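PDB 4J6F: putative alcohol dehydrogenase from Sinorhizobium meliloti, which probably acts as an alcohol dehydrogenase of the medium-chain dehydrogenase/reductase superfamily, oxidising alcohols with a nicotinamide cofactor. Local coordinates for residues Cys71-Thr76 / Gly160-Tyr165; Asp113-Ile118 / Arg133-Phe138; Val176-Thr181 / Arg341-Lys346; Ala186-Ala191 / Lys346-Leu351; Gly195-Glu200 / Arg333-Arg338. All coordinates share one frame; numbering follows the deposited sequence.

From the N terminus, contact 1 joins the end of strand 63-72 to the loop before strand 165-169 and so closes a long loop within the GroES-like part of the chain. Contact 2, the pairing of strands 113-121 and 133-140, falls wholly inside that loop. Contacts 3 and 4 open later and cross: 176-181 meets 341-346, 186-191 meets 346-351, and Lys346 belongs to both. Contact 5, between helices 189-201 and 333-344, lies within the spans of both. The parallel six-stranded sheet is built entirely from the chain between the two halves of contacts 3 to 5, which therefore tie its entry and exit segments together beside the strands of contact 2.

Contact 1 of 5, residues Cys71-Thr76 / Gly160-Tyr165; sequences CGMNNT and GGYAEY
Tyr162 lays its ring alongside Cys71 and ends at Met73, so that one aromatic side chain accounts for most of the contact. Its CB makes no close approach to 71-76; with CG anti to the carbonyl carbon (chi1 -65°) the ring is carried from there toward the end of strand 63-72. Tyr162 CD1 comes 4.0 Å from Cys71 SG and Tyr162 CE1 comes nearer, 3.7 Å from the same sulfur. The sulfur approaches the ring obliquely, 4.4 Å from the Tyr162 centroid, in a sulfur-aromatic contact, while the carbonyl oxygen of Cys71 lies at the ring edge, in its plane. Here the strand is leaving the sheet of the GroES-like fold for helix 75-82, and Tyr162, the centre of an inverse gamma turn, packs beside that exit from the loop preceding strand 165-169. Tyr162 OH reaches farthest, resting 3.4 Å from Met73 CA and 3.6 Å from CG of this selenomethionine, whose side chain crosses the tyrosine at about a right angle. The polar partner of the hydroxyl is Asp77 OD2. Behind the ring's root, Gly161 brings its CA to 3.8 Å from Cys71 SG, and Phe361 meets Tyr162 edge-to-face.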
# COMPACT_ATOMS: atom_id res chain seq x y z
N CYS A 71 -23.36 1.30 25.45
CA CYS A 71 -22.83 1.69 24.14
C CYS A 71 -21.41 2.26 24.24
O CYS A 71 -21.17 3.24 24.95
CB CYS A 71 -23.74 2.71 23.45
SG CYS A 71 -23.27 2.97 21.71
N GLY A 72 -20.47 1.67 23.50
CA GLY A 72 -19.07 2.03 23.63
C GLY A 72 -18.69 3.18 22.74
O GLY A 72 -19.19 3.28 21.63
N MSE A 73 -17.79 4.04 23.21
CA MSE A 73 -17.35 5.23 22.47
C MSE A 73 -16.17 4.95 21.55
O MSE A 73 -15.28 4.16 21.88
CB MSE A 73 -16.96 6.34 23.43
CG MSE A 73 -17.91 6.45 24.61
SE MSE A 73 -17.47 8.08 25.63
CE MSE A 73 -18.21 9.45 24.42
N ASN A 74 -16.17 5.61 20.39
CA ASN A 74 -15.11 5.47 19.38
C ASN A 74 -14.69 6.80 18.77
O ASN A 74 -15.44 7.78 18.79
CB ASN A 74 -15.59 4.54 18.27
CG ASN A 74 -15.80 3.14 18.75
OD1 ASN A 74 -14.85 2.40 19.04
ND2 ASN A 74 -17.06 2.76 18.88
N ASN A 75 -13.48 6.84 18.21
CA ASN A 75 -13.00 8.05 17.56
C ASN A 75 -13.96 8.62 16.50
O ASN A 75 -14.13 9.85 16.37
CB ASN A 75 -11.63 7.79 16.98
CG ASN A 75 -10.55 7.83 18.03
OD1 ASN A 75 -10.80 8.17 19.18
ND2 ASN A 75 -9.34 7.51 17.64
N THR A 76 -14.60 7.73 15.76
CA THR A 76 -15.49 8.15 14.71
C THR A 76 -16.64 9.02 15.24
O THR A 76 -17.11 9.89 14.53
CB THR A 76 -15.98 6.95 13.89
OG1 THR A 76 -16.57 7.42 12.68
CG2 THR A 76 -16.99 6.13 14.67
N GLY A 160 -27.96 5.41 16.14
CA GLY A 160 -27.16 4.42 16.89
C GLY A 160 -27.54 4.28 18.36
O GLY A 160 -28.69 4.46 18.73
N GLY A 161 -26.57 3.97 19.21
CA GLY A 161 -26.86 3.57 20.59
C GLY A 161 -26.83 4.59 21.72
O GLY A 161 -27.01 4.23 22.88
N TYR A 162 -26.60 5.86 21.42
CA TYR A 162 -26.67 6.86 22.47
C TYR A 162 -28.11 7.32 22.66
O TYR A 162 -28.43 8.49 22.54
CB TYR A 162 -25.77 8.05 22.14
CG TYR A 162 -24.32 7.69 22.10
CD1 TYR A 162 -23.81 6.71 22.92
CD2 TYR A 162 -23.45 8.32 21.24
CE1 TYR A 162 -22.48 6.37 22.89
CE2 TYR A 162 -22.12 7.99 21.19
CZ TYR A 162 -21.65 7.01 22.02
OH TYR A 162 -20.33 6.69 22.00
N ALA A 163 -28.94 6.36 23.03
CA ALA A 163 -30.37 6.52 23.23
C ALA A 163 -30.84 5.33 24.08
O ALA A 163 -30.05 4.40 24.33
CB ALA A 163 -31.08 6.51 21.89
N GLU A 164 -32.10 5.36 24.53
CA GLU A 164 -32.67 4.26 25.34
C GLU A 164 -33.13 3.07 24.49
O GLU A 164 -33.19 1.94 24.98
CB GLU A 164 -33.82 4.75 26.22
CG GLU A 164 -33.40 5.74 27.29
CD GLU A 164 -34.57 6.32 28.08
OE1 GLU A 164 -35.60 6.74 27.49
OE2 GLU A 164 -34.45 6.37 29.32
N TYR A 165 -33.45 3.33 23.22
CA TYR A 165 -33.93 2.31 22.30
C TYR A 165 -33.31 2.48 20.93
O TYR A 165 -32.99 3.59 20.52
CB TYR A 165 -35.45 2.36 22.19
CG TYR A 165 -36.14 2.09 23.50
CD1 TYR A 165 -36.36 0.78 23.92
CD2 TYR A 165 -36.54 3.13 24.33
CE1 TYR A 165 -36.97 0.52 25.14
CE2 TYR A 165 -37.16 2.88 25.54
CZ TYR A 165 -37.37 1.56 25.94
OH TYR A 165 -37.98 1.29 27.13

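Contact 2 of 5, residues Asp113-Ile118 / Arg133-Phe138; sequences DTVGHI and RVMVDF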
# COMPACT_ATOMS: atom_id res chain seq x y z
N ASP A 113 -21.05 0.87 19.25
CA ASP A 113 -20.89 -0.37 20.01
C ASP A 113 -22.03 -0.66 20.96
O ASP A 113 -21.85 -0.64 22.18
CB ASP A 113 -19.57 -0.35 20.76
CG ASP A 113 -18.38 -0.19 19.84
OD1 ASP A 113 -18.54 -0.49 18.64
OD2 ASP A 113 -17.31 0.25 20.31
N THR A 114 -23.19 -0.94 20.40
CA THR A 114 -24.42 -1.05 21.18
C THR A 114 -24.70 -2.48 21.65
O THR A 114 -24.61 -3.44 20.87
CB THR A 114 -25.61 -0.53 20.36
OG1 THR A 114 -25.29 0.77 19.85
CG2 THR A 114 -26.86 -0.43 21.20
N VAL A 115 -25.02 -2.60 22.93
CA VAL A 115 -25.56 -3.85 23.46
C VAL A 115 -26.95 -3.55 24.04
O VAL A 115 -27.16 -2.48 24.62
CB VAL A 115 -24.63 -4.45 24.55
CG1 VAL A 115 -25.28 -5.67 25.20
CG2 VAL A 115 -23.29 -4.84 23.96
N GLY A 116 -27.89 -4.47 23.87
CA GLY A 116 -29.22 -4.32 24.47
C GLY A 116 -30.09 -5.57 24.46
O GLY A 116 -29.64 -6.67 24.14
N HIS A 117 -31.37 -5.38 24.80
CA HIS A 117 -32.36 -6.46 24.88
C HIS A 117 -33.50 -6.21 23.88
O HIS A 117 -34.09 -5.13 23.86
CB HIS A 117 -32.88 -6.59 26.31
CG HIS A 117 -31.81 -6.98 27.28
ND1 HIS A 117 -31.72 -8.25 27.82
CD2 HIS A 117 -30.75 -6.29 27.77
CE1 HIS A 117 -30.66 -8.31 28.61
NE2 HIS A 117 -30.06 -7.14 28.60
N ILE A 118 -33.77 -7.19 23.02
CA ILE A 118 -34.83 -7.04 22.03
C ILE A 118 -36.15 -6.97 22.76
O ILE A 118 -36.49 -7.88 23.51
CB ILE A 118 -34.86 -8.23 21.06
CG1 ILE A 118 -33.50 -8.37 20.35
CG2 ILE A 118 -36.01 -8.07 20.07
CD1 ILE A 118 -33.49 -9.38 19.23
N ARG A 133 -30.47 -11.00 24.69
CA ARG A 133 -29.40 -10.04 24.92
C ARG A 133 -28.53 -10.05 23.66
O ARG A 133 -27.91 -11.06 23.32
CB ARG A 133 -28.61 -10.42 26.17
CG ARG A 133 -27.69 -9.34 26.72
CD ARG A 133 -26.30 -9.37 26.09
NE ARG A 133 -25.58 -10.65 26.22
CZ ARG A 133 -24.65 -10.93 27.13
NH1 ARG A 133 -24.07 -12.13 27.14
NH2 ARG A 133 -24.28 -10.01 28.03
N VAL A 134 -28.50 -8.92 22.96
CA VAL A 134 -27.77 -8.83 21.71
C VAL A 134 -26.64 -7.80 21.68
O VAL A 134 -26.73 -6.71 22.27
CB VAL A 134 -28.69 -8.60 20.50
CG1 VAL A 134 -29.63 -9.78 20.32
CG2 VAL A 134 -29.45 -7.28 20.62
N MSE A 135 -25.58 -8.17 20.98
CA MSE A 135 -24.53 -7.26 20.59
C MSE A 135 -24.81 -6.87 19.17
O MSE A 135 -24.93 -7.74 18.30
CB MSE A 135 -23.24 -8.05 20.64
CG MSE A 135 -22.04 -7.12 20.49
SE MSE A 135 -20.48 -8.28 20.19
CE MSE A 135 -19.72 -7.32 18.65
N VAL A 136 -24.95 -5.57 18.93
CA VAL A 136 -25.22 -5.03 17.60
C VAL A 136 -23.97 -5.03 16.72
O VAL A 136 -22.90 -4.56 17.14
CB VAL A 136 -25.72 -3.58 17.71
CG1 VAL A 136 -25.75 -2.92 16.34
CG2 VAL A 136 -27.09 -3.55 18.35
N ASP A 137 -24.09 -5.56 15.51
CA ASP A 137 -23.07 -5.33 14.49
C ASP A 137 -23.41 -3.99 13.84
O ASP A 137 -24.42 -3.86 13.16
CB ASP A 137 -23.08 -6.44 13.44
CG ASP A 137 -22.20 -6.14 12.24
OD1 ASP A 137 -21.55 -5.07 12.20
OD2 ASP A 137 -22.15 -6.99 11.33
N PHE A 138 -22.57 -2.99 14.05
CA PHE A 138 -22.87 -1.64 13.60
C PHE A 138 -22.85 -1.46 12.06
O PHE A 138 -23.28 -0.42 11.56
CB PHE A 138 -21.97 -0.60 14.32
CG PHE A 138 -20.56 -0.49 13.77
CD1 PHE A 138 -19.76 -1.63 13.59
CD2 PHE A 138 -20.02 0.75 13.45
CE1 PHE A 138 -18.46 -1.52 13.09
CE2 PHE A 138 -18.72 0.87 12.95
CZ PHE A 138 -17.93 -0.27 12.78
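The His117 imidazole has Arg133 over one face, with Arg133 CA 4.1 Å above its plane and displaced toward the rim. On the same face, Arg133 CG touches His117 CE1 and NE2, 3.7 Å from CE1. The guanidinium itself does not stack on the ring: bends at chi2 (-88°) and chi3 (-57°) turn the arginine chain aside, Arg133 CD passing 3.9 Å from Val115 CG1. Both polar ends converge instead on Asp182, which bonds His117 NE2 with one carboxylate oxygen and Arg133 NH2 with the other; NH2 also reaches Leu180 O. Met135 shares the sheet face of these residues, its CG 4.3 Å from Val115 CG2. On the other face Ile118 CD1 meets Val134 CG1 at 4.0 Å, the two side chains crossing at about a right angle. Between the faces, Gly116 and Val134 form a hydrogen-bonded pair, with Val134 N 2.8 Å from Gly116 O and Gly116 N 3.0 Å from Val134 O. Val136 N continues the pattern to Thr114 O at 2.9 Å. Val115 with Met135 and His117 with Arg133 are the non-hydrogen-bonded pairs of this antiparallel beta hairpin, strands 113-121 and 133-140 of the GroES-like domain.

Contact 3 of 5, residues Val176-Thr181 / Arg341-Lys346; sequences VATDLT and RYIEEK
The C-terminal end of helix 333-344, finished by a Schellman motif at Lys346, receives the loop 176-181 through Glu344, Ile343 and Lys346. Glu344 stretches out beyond CG and its OE1 takes the amide of Ala177, N to OE1 2.8 Å; the N-H comes from the anti side of the carboxylate, somewhat out of its plane, in a nearly straight bond (170°). Val176 CG1 lies 3.6 Å from Glu344 CG and 3.9 Å from Ile343 CG2, the latter also approached by Leu180 CD1. Farther along the loop, Thr178 OG1 accepts from Leu180 N at 3.3 Å, an ST turn that folds the chain round Asp179. Lys346 bends at chi4 (-67°) to bring NZ 3.1 Å from Asp179 OD1, on the syn side but tilted from the carboxylate plane, with a weaker bond to OD2. Asp179 and Lys346 are exposed, so water is likely to weaken their salt bridge, whereas the glutamate bond satisfies a backbone amide and sits against the buried Val176.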
# COMPACT_ATOMS: atom_id res chain seq x y z
N VAL A 176 -24.63 -13.66 21.65
CA VAL A 176 -23.28 -14.16 21.87
C VAL A 176 -23.23 -15.14 23.05
O VAL A 176 -23.60 -14.79 24.18
CB VAL A 176 -22.31 -12.98 22.07
CG1 VAL A 176 -20.87 -13.47 22.04
CG2 VAL A 176 -22.52 -11.94 20.98
N ALA A 177 -22.64 -16.30 22.83
CA ALA A 177 -22.60 -17.31 23.87
C ALA A 177 -21.46 -16.98 24.81
O ALA A 177 -20.37 -17.51 24.71
CB ALA A 177 -22.37 -18.67 23.25
N THR A 178 -21.76 -16.08 25.74
CA THR A 178 -20.77 -15.59 26.71
C THR A 178 -21.39 -15.10 28.01
O THR A 178 -22.55 -14.68 28.04
CB THR A 178 -19.84 -14.50 26.12
OG1 THR A 178 -18.95 -14.03 27.14
CG2 THR A 178 -20.63 -13.31 25.58
N ASP A 179 -20.60 -15.15 29.07
CA ASP A 179 -21.05 -14.79 30.41
C ASP A 179 -20.70 -13.33 30.75
O ASP A 179 -20.85 -12.90 31.89
CB ASP A 179 -20.41 -15.74 31.43
CG ASP A 179 -18.93 -16.02 31.13
OD1 ASP A 179 -18.63 -16.70 30.12
OD2 ASP A 179 -18.06 -15.57 31.91
N LEU A 180 -20.25 -12.58 29.75
CA LEU A 180 -19.89 -11.19 29.96
C LEU A 180 -21.08 -10.28 30.19
O LEU A 180 -22.16 -10.49 29.63
CB LEU A 180 -19.10 -10.66 28.77
CG LEU A 180 -17.80 -11.33 28.29
CD1 LEU A 180 -17.31 -10.59 27.05
CD2 LEU A 180 -16.70 -11.40 29.35
N THR A 181 -20.87 -9.27 31.03
CA THR A 181 -21.75 -8.11 31.21
C THR A 181 -22.12 -7.44 29.89
O THR A 181 -21.32 -7.43 28.95
CB THR A 181 -21.02 -7.03 32.02
OG1 THR A 181 -20.27 -7.66 33.04
CG2 THR A 181 -21.98 -6.11 32.68
N ARG A 341 -16.68 -15.19 17.37
CA ARG A 341 -16.00 -16.42 17.74
C ARG A 341 -14.90 -16.18 18.79
O ARG A 341 -14.79 -16.93 19.77
CB ARG A 341 -15.45 -17.09 16.49
CG ARG A 341 -15.65 -18.59 16.40
CD ARG A 341 -15.80 -19.05 14.96
NE ARG A 341 -14.71 -18.60 14.07
CZ ARG A 341 -14.88 -17.90 12.95
NH1 ARG A 341 -16.10 -17.55 12.55
NH2 ARG A 341 -13.83 -17.54 12.22
N TYR A 342 -14.10 -15.13 18.59
CA TYR A 342 -13.01 -14.79 19.52
C TYR A 342 -13.54 -14.46 20.92
O TYR A 342 -13.02 -14.95 21.93
CB TYR A 342 -12.21 -13.59 19.03
CG TYR A 342 -11.14 -13.87 17.99
CD1 TYR A 342 -10.61 -15.15 17.82
CD2 TYR A 342 -10.63 -12.83 17.21
CE1 TYR A 342 -9.62 -15.39 16.87
CE2 TYR A 342 -9.63 -13.07 16.27
CZ TYR A 342 -9.14 -14.35 16.10
OH TYR A 342 -8.16 -14.57 15.18
N ILE A 343 -14.56 -13.60 20.95
CA ILE A 343 -15.24 -13.27 22.19
C ILE A 343 -15.71 -14.53 22.91
O ILE A 343 -15.47 -14.67 24.12
CB ILE A 343 -16.43 -12.32 21.94
CG1 ILE A 343 -15.92 -10.92 21.56
CG2 ILE A 343 -17.30 -12.26 23.18
CD1 ILE A 343 -16.92 -10.07 20.80
N GLU A 344 -16.35 -15.44 22.17
CA GLU A 344 -16.94 -16.66 22.74
C GLU A 344 -15.90 -17.62 23.28
O GLU A 344 -16.01 -18.07 24.41
CB GLU A 344 -17.85 -17.36 21.75
CG GLU A 344 -19.16 -16.62 21.54
CD GLU A 344 -20.04 -17.27 20.48
OE1 GLU A 344 -21.27 -17.02 20.45
OE2 GLU A 344 -19.48 -18.04 19.67
N GLU A 345 -14.88 -17.90 22.49
CA GLU A 345 -13.76 -18.76 22.90
C GLU A 345 -12.84 -18.07 23.91
O GLU A 345 -11.84 -18.65 24.32
CB GLU A 345 -12.95 -19.20 21.68
CG GLU A 345 -13.71 -20.04 20.66
CD GLU A 345 -13.07 -20.04 19.28
OE1 GLU A 345 -11.94 -19.53 19.11
OE2 GLU A 345 -13.71 -20.56 18.34
N LYS A 346 -13.17 -16.84 24.28
CA LYS A 346 -12.34 -16.00 25.16
C LYS A 346 -10.87 -15.85 24.73
O LYS A 346 -9.96 -15.85 25.56
CB LYS A 346 -12.44 -16.47 26.62
CG LYS A 346 -13.79 -16.18 27.27
CD LYS A 346 -13.86 -16.71 28.69
CE LYS A 346 -15.29 -16.76 29.19
NZ LYS A 346 -15.89 -15.41 29.37

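Contact 4 of 5, residues Ala186-Ala191 / Lys346-Leu351; sequences ATFCCA and KKIRPL
Ile348 meets Phe188 first, its CD1 resting 3.8 Å from Phe188 CE1 in an oblique approach as the two side chains run past each other in opposite directions. CG1 of the isoleucine stands between the backbone N and the carbonyl carbon (chi1 58°), which carries CD1 to the ring. At Arg349 the backbone does the touching: its carbonyl carbon lies at the ring edge, near the plane, 3.8 Å from Phe188 CZ, while the side chain leads off to Asp248 O. This stretch returns the chain from helix 333-344 to strand 352-357, which pairs with strand 376-380, and Phe188 lies where the chain enters helix 189-201; the contact thus joins the way into the Rossmann-type domain with the way out, as expected where that domain is inserted in the catalytic one. Pro350 puts its N 3.5 Å from Phe188 CZ and its CB 3.7 Å from Thr187 OG1. An alanine in place of Phe188 would remove the ring and probably leave Ile348 and Pro350 facing a gap at this junction. At Leu351 a water takes over, accepting from Leu351 N at 2.6 Å and donating to Thr187 OG1 at 3.0 Å. That same hydroxyl bonds Glu184 O and lies 3.6 Å above the plane of the Phe188 ring, over its centre.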
# COMPACT_ATOMS: atom_id res chain seq x y z
N ALA A 186 -20.03 -4.40 25.23
CA ALA A 186 -20.12 -3.17 24.45
C ALA A 186 -18.76 -2.55 24.09
O ALA A 186 -18.68 -1.46 23.52
CB ALA A 186 -20.97 -2.15 25.18
N THR A 187 -17.68 -3.25 24.43
CA THR A 187 -16.36 -2.69 24.21
C THR A 187 -15.84 -3.08 22.83
O THR A 187 -14.88 -2.50 22.36
CB THR A 187 -15.35 -3.11 25.31
OG1 THR A 187 -15.06 -4.51 25.20
CG2 THR A 187 -15.90 -2.83 26.69
N PHE A 188 -16.49 -4.03 22.18
CA PHE A 188 -15.85 -4.74 21.07
C PHE A 188 -16.06 -4.24 19.63
O PHE A 188 -15.08 -4.06 18.90
CB PHE A 188 -16.18 -6.23 21.12
CG PHE A 188 -15.60 -6.95 22.29
CD1 PHE A 188 -14.24 -7.20 22.37
CD2 PHE A 188 -16.42 -7.43 23.30
CE1 PHE A 188 -13.71 -7.90 23.45
CE2 PHE A 188 -15.89 -8.14 24.37
CZ PHE A 188 -14.53 -8.37 24.45
N CYS A 189 -17.28 -3.99 19.20
CA CYS A 189 -17.60 -4.02 17.77
C CYS A 189 -16.93 -3.09 16.73
O CYS A 189 -16.42 -3.58 15.74
CB CYS A 189 -19.11 -3.88 17.61
SG CYS A 189 -19.66 -3.80 15.91
N CYS A 190 -16.87 -1.78 16.95
CA CYS A 190 -16.16 -0.90 16.03
C CYS A 190 -14.65 -1.12 16.02
O CYS A 190 -14.09 -1.41 14.97
CB CYS A 190 -16.49 0.57 16.30
SG CYS A 190 -15.68 1.74 15.17
N ALA A 191 -13.99 -0.98 17.16
CA ALA A 191 -12.52 -1.08 17.15
C ALA A 191 -11.98 -2.48 16.81
O ALA A 191 -10.97 -2.58 16.11
CB ALA A 191 -11.92 -0.57 18.44
N LYS A 346 -13.17 -16.84 24.28
CA LYS A 346 -12.34 -16.00 25.16
C LYS A 346 -10.87 -15.85 24.73
O LYS A 346 -9.96 -15.85 25.56
CB LYS A 346 -12.44 -16.47 26.62
CG LYS A 346 -13.79 -16.18 27.27
CD LYS A 346 -13.86 -16.71 28.69
CE LYS A 346 -15.29 -16.76 29.19
NZ LYS A 346 -15.89 -15.41 29.37
N LYS A 347 -10.64 -15.71 23.42
CA LYS A 347 -9.28 -15.49 22.92
C LYS A 347 -8.93 -14.01 23.04
O LYS A 347 -7.76 -13.66 23.00
CB LYS A 347 -9.11 -15.98 21.47
CG LYS A 347 -9.38 -17.46 21.27
CD LYS A 347 -8.65 -18.04 20.07
CE LYS A 347 -8.63 -19.56 20.14
NZ LYS A 347 -7.80 -20.23 19.10
N ILE A 348 -9.94 -13.15 23.16
CA ILE A 348 -9.74 -11.75 23.56
C ILE A 348 -10.62 -11.44 24.77
O ILE A 348 -11.55 -12.20 25.06
CB ILE A 348 -10.05 -10.75 22.43
CG1 ILE A 348 -11.49 -10.93 21.93
CG2 ILE A 348 -9.02 -10.87 21.32
CD1 ILE A 348 -11.91 -9.98 20.82
N ARG A 349 -10.32 -10.35 25.48
CA ARG A 349 -11.09 -9.98 26.68
C ARG A 349 -11.52 -8.50 26.71
O ARG A 349 -10.86 -7.64 26.11
CB ARG A 349 -10.34 -10.40 27.96
CG ARG A 349 -9.00 -9.72 28.19
CD ARG A 349 -8.37 -10.17 29.50
NE ARG A 349 -7.11 -9.48 29.79
CZ ARG A 349 -7.00 -8.36 30.50
NH1 ARG A 349 -8.08 -7.77 30.99
NH2 ARG A 349 -5.80 -7.81 30.72
N PRO A 350 -12.64 -8.19 27.39
CA PRO A 350 -13.11 -6.80 27.37
C PRO A 350 -12.21 -5.88 28.18
O PRO A 350 -11.71 -6.28 29.23
CB PRO A 350 -14.49 -6.89 28.01
CG PRO A 350 -14.35 -8.03 28.97
CD PRO A 350 -13.44 -9.03 28.30
N LEU A 351 -12.00 -4.67 27.70
CA LEU A 351 -11.19 -3.69 28.41
C LEU A 351 -12.04 -2.49 28.80
O LEU A 351 -12.22 -1.55 28.03
CB LEU A 351 -10.01 -3.27 27.53
CG LEU A 351 -9.18 -4.43 27.01
CD1 LEU A 351 -8.20 -3.97 25.94
CD2 LEU A 351 -8.46 -5.12 28.17
O HOH W 1 -12.08 -4.34 25.13

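Contact 5 of 5, residues Gly195-Glu200 / Arg333-Arg338; sequences GERMLE and RADFRR
Glu196 OE1 is gripped side-on by Arg338, whose NE and NH2 both stand 2.9 Å from it. The oxygen lies in the guanidinium plane, but the two groups are steeply turned, 79° apart: NE comes from above the carboxylate plane and NH2 nearly along the C-O axis. NH2 also makes a weak bond within its own helix to Asp335 OD1, and Glu200 OE1 adds charge alone from well out of the guanidinium plane. Asp335 turns its other oxygen to the neighbouring helix, OD2 accepting from Arg197 NE at 3.1 Å on the syn side and also taking the amide of Ser332. Three carboxylates thus gather round Arg338, with Glu196 OE1 and Asp335 OD1 only 4.6 Å apart; a methionine in place of this arginine would probably leave these like charges opposed. Glu200 has its main partner in Arg230, a salt bridge through OE2. Helices 189-201 and 333-344, whose segments cross at 115° with axes 9.8 Å apart, are bridged by this network, while helix 218-229 packs against Glu196 and strand 133-140 against Phe336.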
# COMPACT_ATOMS: atom_id res chain seq x y z
N GLY A 195 -9.76 -3.36 13.83
CA GLY A 195 -8.56 -4.14 14.11
C GLY A 195 -8.41 -5.40 13.27
O GLY A 195 -7.40 -5.56 12.59
N GLU A 196 -9.40 -6.29 13.30
CA GLU A 196 -9.34 -7.53 12.51
C GLU A 196 -9.05 -7.31 11.03
O GLU A 196 -8.18 -7.98 10.48
CB GLU A 196 -10.62 -8.36 12.62
CG GLU A 196 -10.49 -9.62 13.45
CD GLU A 196 -9.36 -10.54 12.99
OE1 GLU A 196 -9.45 -11.12 11.89
OE2 GLU A 196 -8.40 -10.69 13.76
N ARG A 197 -9.78 -6.37 10.40
CA ARG A 197 -9.67 -6.11 8.96
C ARG A 197 -8.25 -5.72 8.66
O ARG A 197 -7.64 -6.23 7.72
CB ARG A 197 -10.60 -4.99 8.53
CG ARG A 197 -11.34 -5.19 7.21
CD ARG A 197 -10.57 -5.93 6.13
NE ARG A 197 -11.42 -6.86 5.38
CZ ARG A 197 -11.77 -6.72 4.10
NH1 ARG A 197 -11.33 -5.69 3.39
NH2 ARG A 197 -12.55 -7.62 3.53
N MSE A 198 -7.71 -4.83 9.49
CA MSE A 198 -6.34 -4.33 9.33
C MSE A 198 -5.41 -5.50 9.31
O MSE A 198 -4.58 -5.60 8.42
CB MSE A 198 -5.99 -3.37 10.46
CG MSE A 198 -6.55 -1.97 10.24
SE MSE A 198 -6.11 -0.83 11.80
CE MSE A 198 -4.17 -0.66 11.59
N LEU A 199 -5.56 -6.41 10.27
CA LEU A 199 -4.69 -7.58 10.38
C LEU A 199 -4.87 -8.55 9.22
O LEU A 199 -3.94 -9.28 8.86
CB LEU A 199 -4.86 -8.29 11.72
CG LEU A 199 -4.41 -7.46 12.93
CD1 LEU A 199 -4.54 -8.25 14.22
CD2 LEU A 199 -2.99 -6.94 12.77
N GLU A 200 -6.07 -8.55 8.64
CA GLU A 200 -6.39 -9.40 7.51
C GLU A 200 -5.82 -8.81 6.20
O GLU A 200 -5.31 -9.54 5.33
CB GLU A 200 -7.91 -9.58 7.44
CG GLU A 200 -8.39 -10.74 6.57
CD GLU A 200 -8.31 -12.10 7.25
OE1 GLU A 200 -9.01 -13.02 6.77
OE2 GLU A 200 -7.55 -12.27 8.24
N ARG A 333 -18.35 -9.24 6.85
CA ARG A 333 -19.16 -10.18 7.63
C ARG A 333 -18.33 -11.32 8.22
O ARG A 333 -18.55 -11.69 9.37
CB ARG A 333 -20.29 -10.76 6.78
CG ARG A 333 -21.32 -9.73 6.38
CD ARG A 333 -22.42 -10.37 5.56
NE ARG A 333 -22.56 -9.65 4.31
CZ ARG A 333 -23.56 -8.83 4.04
NH1 ARG A 333 -23.59 -8.20 2.88
NH2 ARG A 333 -24.53 -8.66 4.92
N ALA A 334 -17.40 -11.87 7.45
CA ALA A 334 -16.58 -12.99 7.93
C ALA A 334 -15.72 -12.51 9.07
O ALA A 334 -15.55 -13.21 10.06
CB ALA A 334 -15.72 -13.57 6.82
N ASP A 335 -15.19 -11.29 8.93
CA ASP A 335 -14.41 -10.67 9.99
C ASP A 335 -15.24 -10.58 11.26
O ASP A 335 -14.78 -10.95 12.33
CB ASP A 335 -13.87 -9.31 9.55
CG ASP A 335 -12.93 -9.41 8.35
OD1 ASP A 335 -12.17 -10.40 8.28
OD2 ASP A 335 -12.94 -8.51 7.48
N PHE A 336 -16.49 -10.13 11.13
CA PHE A 336 -17.37 -10.02 12.28
C PHE A 336 -17.64 -11.37 12.94
O PHE A 336 -17.68 -11.47 14.17
CB PHE A 336 -18.68 -9.33 11.93
CG PHE A 336 -19.54 -9.05 13.14
CD1 PHE A 336 -19.32 -7.91 13.91
CD2 PHE A 336 -20.54 -9.93 13.53
CE1 PHE A 336 -20.09 -7.64 15.02
CE2 PHE A 336 -21.31 -9.67 14.65
CZ PHE A 336 -21.09 -8.53 15.40
N ARG A 337 -17.85 -12.41 12.14
CA ARG A 337 -18.12 -13.73 12.68
C ARG A 337 -16.94 -14.20 13.52
O ARG A 337 -17.11 -14.68 14.65
CB ARG A 337 -18.44 -14.72 11.56
CG ARG A 337 -19.93 -14.81 11.25
CD ARG A 337 -20.18 -15.82 10.13
NE ARG A 337 -20.45 -15.18 8.84
CZ ARG A 337 -19.65 -15.22 7.78
NH1 ARG A 337 -18.51 -15.89 7.82
NH2 ARG A 337 -20.01 -14.60 6.66
N ARG A 338 -15.73 -14.00 12.98
CA ARG A 338 -14.50 -14.37 13.65
C ARG A 338 -14.39 -13.63 14.96
O ARG A 338 -13.94 -14.18 15.96
CB ARG A 338 -13.29 -14.05 12.78
CG ARG A 338 -11.96 -14.55 13.35
CD ARG A 338 -10.97 -14.86 12.24
NE ARG A 338 -10.66 -13.67 11.45
CZ ARG A 338 -11.11 -13.41 10.22
NH1 ARG A 338 -11.90 -14.26 9.57
NH2 ARG A 338 -10.76 -12.27 9.63